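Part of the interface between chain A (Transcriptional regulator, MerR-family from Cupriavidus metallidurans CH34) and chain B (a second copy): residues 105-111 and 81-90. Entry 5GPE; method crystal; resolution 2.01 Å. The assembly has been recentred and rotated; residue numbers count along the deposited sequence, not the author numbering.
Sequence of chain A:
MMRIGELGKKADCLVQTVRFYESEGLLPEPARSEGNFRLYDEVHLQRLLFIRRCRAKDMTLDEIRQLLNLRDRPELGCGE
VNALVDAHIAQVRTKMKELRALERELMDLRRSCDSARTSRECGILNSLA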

# COMPACT_ATOMS: atom_id res chain seq x y z
N GLU A 105 5.06 16.64 7.52
CA GLU A 105 5.15 16.10 8.88
C GLU A 105 6.54 15.49 9.14
O GLU A 105 7.16 15.72 10.17
CB GLU A 105 4.08 15.03 9.09
CG GLU A 105 3.49 15.00 10.47
CD GLU A 105 2.58 13.82 10.72
OE1 GLU A 105 1.87 13.39 9.79
OE2 GLU A 105 2.58 13.32 11.86
N LEU A 106 7.02 14.70 8.19
CA LEU A 106 8.33 14.08 8.28
C LEU A 106 9.47 15.09 8.22
O LEU A 106 10.46 14.93 8.91
CB LEU A 106 8.50 13.01 7.19
CG LEU A 106 7.62 11.78 7.34
CD1 LEU A 106 7.69 10.91 6.08
CD2 LEU A 106 7.98 10.92 8.54
N MET A 107 9.32 16.13 7.41
CA MET A 107 10.30 17.23 7.36
C MET A 107 10.41 17.93 8.73
O MET A 107 11.51 18.24 9.19
CB MET A 107 9.93 18.24 6.28
CG MET A 107 10.16 17.71 4.87
SD MET A 107 9.47 18.78 3.60
CE MET A 107 10.61 20.15 3.68
N ASP A 108 9.27 18.15 9.37
CA ASP A 108 9.26 18.72 10.73
C ASP A 108 9.97 17.79 11.73
O ASP A 108 10.77 18.24 12.54
CB ASP A 108 7.82 19.01 11.18
CG ASP A 108 7.75 19.88 12.41
OD1 ASP A 108 7.97 21.11 12.29
OD2 ASP A 108 7.49 19.34 13.50
N LEU A 109 9.69 16.49 11.63
CA LEU A 109 10.35 15.48 12.47
C LEU A 109 11.86 15.53 12.28
O LEU A 109 12.59 15.66 13.26
CB LEU A 109 9.82 14.08 12.17
CG LEU A 109 10.28 12.95 13.10
CD1 LEU A 109 9.80 13.18 14.53
CD2 LEU A 109 9.80 11.60 12.58
N ARG A 110 12.31 15.52 11.03
CA ARG A 110 13.74 15.60 10.72
C ARG A 110 14.43 16.86 11.28
O ARG A 110 15.57 16.78 11.77
CB ARG A 110 13.98 15.54 9.21
CG ARG A 110 15.43 15.63 8.76
CD ARG A 110 16.28 14.49 9.29
NE ARG A 110 17.70 14.68 8.94
CZ ARG A 110 18.57 15.43 9.61
NH1 ARG A 110 18.23 16.09 10.72
NH2 ARG A 110 19.82 15.50 9.18
N ARG A 111 13.75 18.00 11.20
CA ARG A 111 14.27 19.29 11.74
C ARG A 111 14.50 19.29 13.26
O ARG A 111 15.24 20.13 13.76
CB ARG A 111 13.32 20.47 11.41
CG ARG A 111 13.44 21.03 10.00
CD ARG A 111 12.76 22.39 9.84
NE ARG A 111 11.31 22.35 10.13
CZ ARG A 111 10.33 22.01 9.27
NH1 ARG A 111 10.59 21.65 8.01
NH2 ARG A 111 9.06 22.03 9.68
N VAL B 81 19.14 7.46 12.88
CA VAL B 81 17.74 7.92 12.99
C VAL B 81 17.42 8.99 11.96
O VAL B 81 16.39 8.91 11.25
CB VAL B 81 17.41 8.47 14.41
CG1 VAL B 81 15.99 9.00 14.47
CG2 VAL B 81 17.60 7.38 15.44
N ASN B 82 18.31 9.98 11.83
CA ASN B 82 18.20 11.02 10.78
C ASN B 82 18.15 10.40 9.38
O ASN B 82 17.34 10.80 8.54
CB ASN B 82 19.37 12.02 10.84
CG ASN B 82 19.36 12.88 12.11
OD1 ASN B 82 18.30 13.26 12.59
ND2 ASN B 82 20.54 13.22 12.61
N ALA B 83 19.04 9.43 9.13
CA ALA B 83 19.10 8.74 7.82
C ALA B 83 17.82 7.97 7.50
O ALA B 83 17.39 7.91 6.34
CB ALA B 83 20.31 7.80 7.78
N LEU B 84 17.23 7.36 8.51
CA LEU B 84 15.96 6.62 8.35
C LEU B 84 14.81 7.55 7.95
O LEU B 84 14.07 7.27 7.00
CB LEU B 84 15.63 5.89 9.65
CG LEU B 84 14.38 5.02 9.69
CD1 LEU B 84 14.56 3.96 10.77
CD2 LEU B 84 13.11 5.83 9.96
N VAL B 85 14.71 8.69 8.63
CA VAL B 85 13.70 9.68 8.28
C VAL B 85 13.97 10.31 6.90
O VAL B 85 13.03 10.52 6.13
CB VAL B 85 13.57 10.77 9.36
CG1 VAL B 85 12.61 11.87 8.93
CG2 VAL B 85 13.11 10.15 10.66
N ASP B 86 15.22 10.63 6.61
CA ASP B 86 15.58 11.16 5.28
C ASP B 86 15.21 10.19 4.15
O ASP B 86 14.70 10.62 3.11
CB ASP B 86 17.07 11.49 5.19
CG ASP B 86 17.45 12.72 5.98
OD1 ASP B 86 16.58 13.59 6.22
OD2 ASP B 86 18.64 12.86 6.34
N ALA B 87 15.48 8.90 4.36
CA ALA B 87 15.15 7.87 3.33
C ALA B 87 13.63 7.74 3.16
O ALA B 87 13.14 7.57 2.04
CB ALA B 87 15.76 6.53 3.68
N HIS B 88 12.88 7.89 4.26
CA HIS B 88 11.43 7.86 4.19
C HIS B 88 10.86 9.06 3.42
O HIS B 88 9.98 8.90 2.58
CB HIS B 88 10.78 7.81 5.57
CG HIS B 88 9.43 7.18 5.55
ND1 HIS B 88 9.23 5.89 6.00
CD2 HIS B 88 8.25 7.60 5.07
CE1 HIS B 88 7.96 5.57 5.83
NE2 HIS B 88 7.34 6.59 5.27
N ILE B 89 11.40 10.24 3.70
CA ILE B 89 11.03 11.45 2.95
C ILE B 89 11.29 11.26 1.44
O ILE B 89 10.43 11.59 0.61
CB ILE B 89 11.78 12.69 3.48
CG1 ILE B 89 11.25 13.07 4.87
CG2 ILE B 89 11.65 13.87 2.54
CD1 ILE B 89 12.17 14.02 5.63
N ALA B 90 12.46 10.75 1.09
CA ALA B 90 12.81 10.49 -0.33
C ALA B 90 11.82 9.53 -0.99
O ALA B 90 11.38 9.74 -2.12
CB ALA B 90 14.23 9.94 -0.44

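This is a nearly antiparallel helix-on-helix contact between two copies of one protein, built on a small aliphatic core and flanked by one arginine–aspartate salt bridge.

The helix axes run at 161° to each other and approach to 9.8 Å, a spacing that leaves room for side chains of moderate size to mesh between the backbones. The register follows from the direction: Leu106(A) lies across from Ile89(B), and one turn later along chain A, Arg110(A) lies across from Asn82(B), about two turns earlier along chain B. Both segments keep regular i to i+4 backbone hydrogen bonds, so each presents its contact residues at helical intervals. On chain B these are Asn82(B), Val85(B), Asp86(B), His88(B) and Ile89(B), while Ala83(B), Ala87(B) and Ala90(B) stay out of the contact.

The CA-to-CB bond of Leu106(A) points toward the partner, and the residue is buried among three residues. CB of Leu106(A) meets CG1 of Ile89(B) at 3.6 Å, CD1 of Leu106(A) comes within 3.5 Å of CD2 of His88(B), and the carbonyl O of Leu106(A) sits 3.7 Å from CG1 of Val85(B). That last contact brings a valine methyl against the backbone itself; O of Leu106(A) is already used by the helix, accepting from the N of Arg110(A) at 2.9 Å. CD2 of His88(B) supplies the carbon contact, while both ring nitrogens are hydrogen-bonded elsewhere in the structure. Leu109(A) extends the apolar patch, with CD2 of Leu109(A) lying 4.1 Å from CG2 of Val85(B). Met107(A) adds a looser contact, CG of Met107(A) to CD1 of Ile89(B) at 4.3 Å, although its CA-to-CB bond points away.

Arg110(A) has the largest covered area of any residue here and does two jobs. CB of Arg110(A) packs 3.9 Å from CG1 of Val85(B), which continues the apolar surface, and the chain then carries its charge to Asp86(B). The CA-to-CB bonds of both Arg110(A) and Asp86(B) point sideways to the partner helix, and the ends of the side chains come nearer to it. NE of Arg110(A) donates to OD1 of Asp86(B) at 3.1 Å and to OD2 of Asp86(B) at 3.3 Å. Both hydrogen bonds are weak, the first with an angle of only 123°, the second nearly straight but long; both are part of a salt bridge between the opposite charges. OD1 of Asn82(B) lies over one face of the guanidinium, 3.4 Å from NH1 of Arg110(A), but the angle is too poor for a hydrogen bond.

The rule to read is economical: branched aliphatics fill the middle, and a long arginine contributes both carbon and charge.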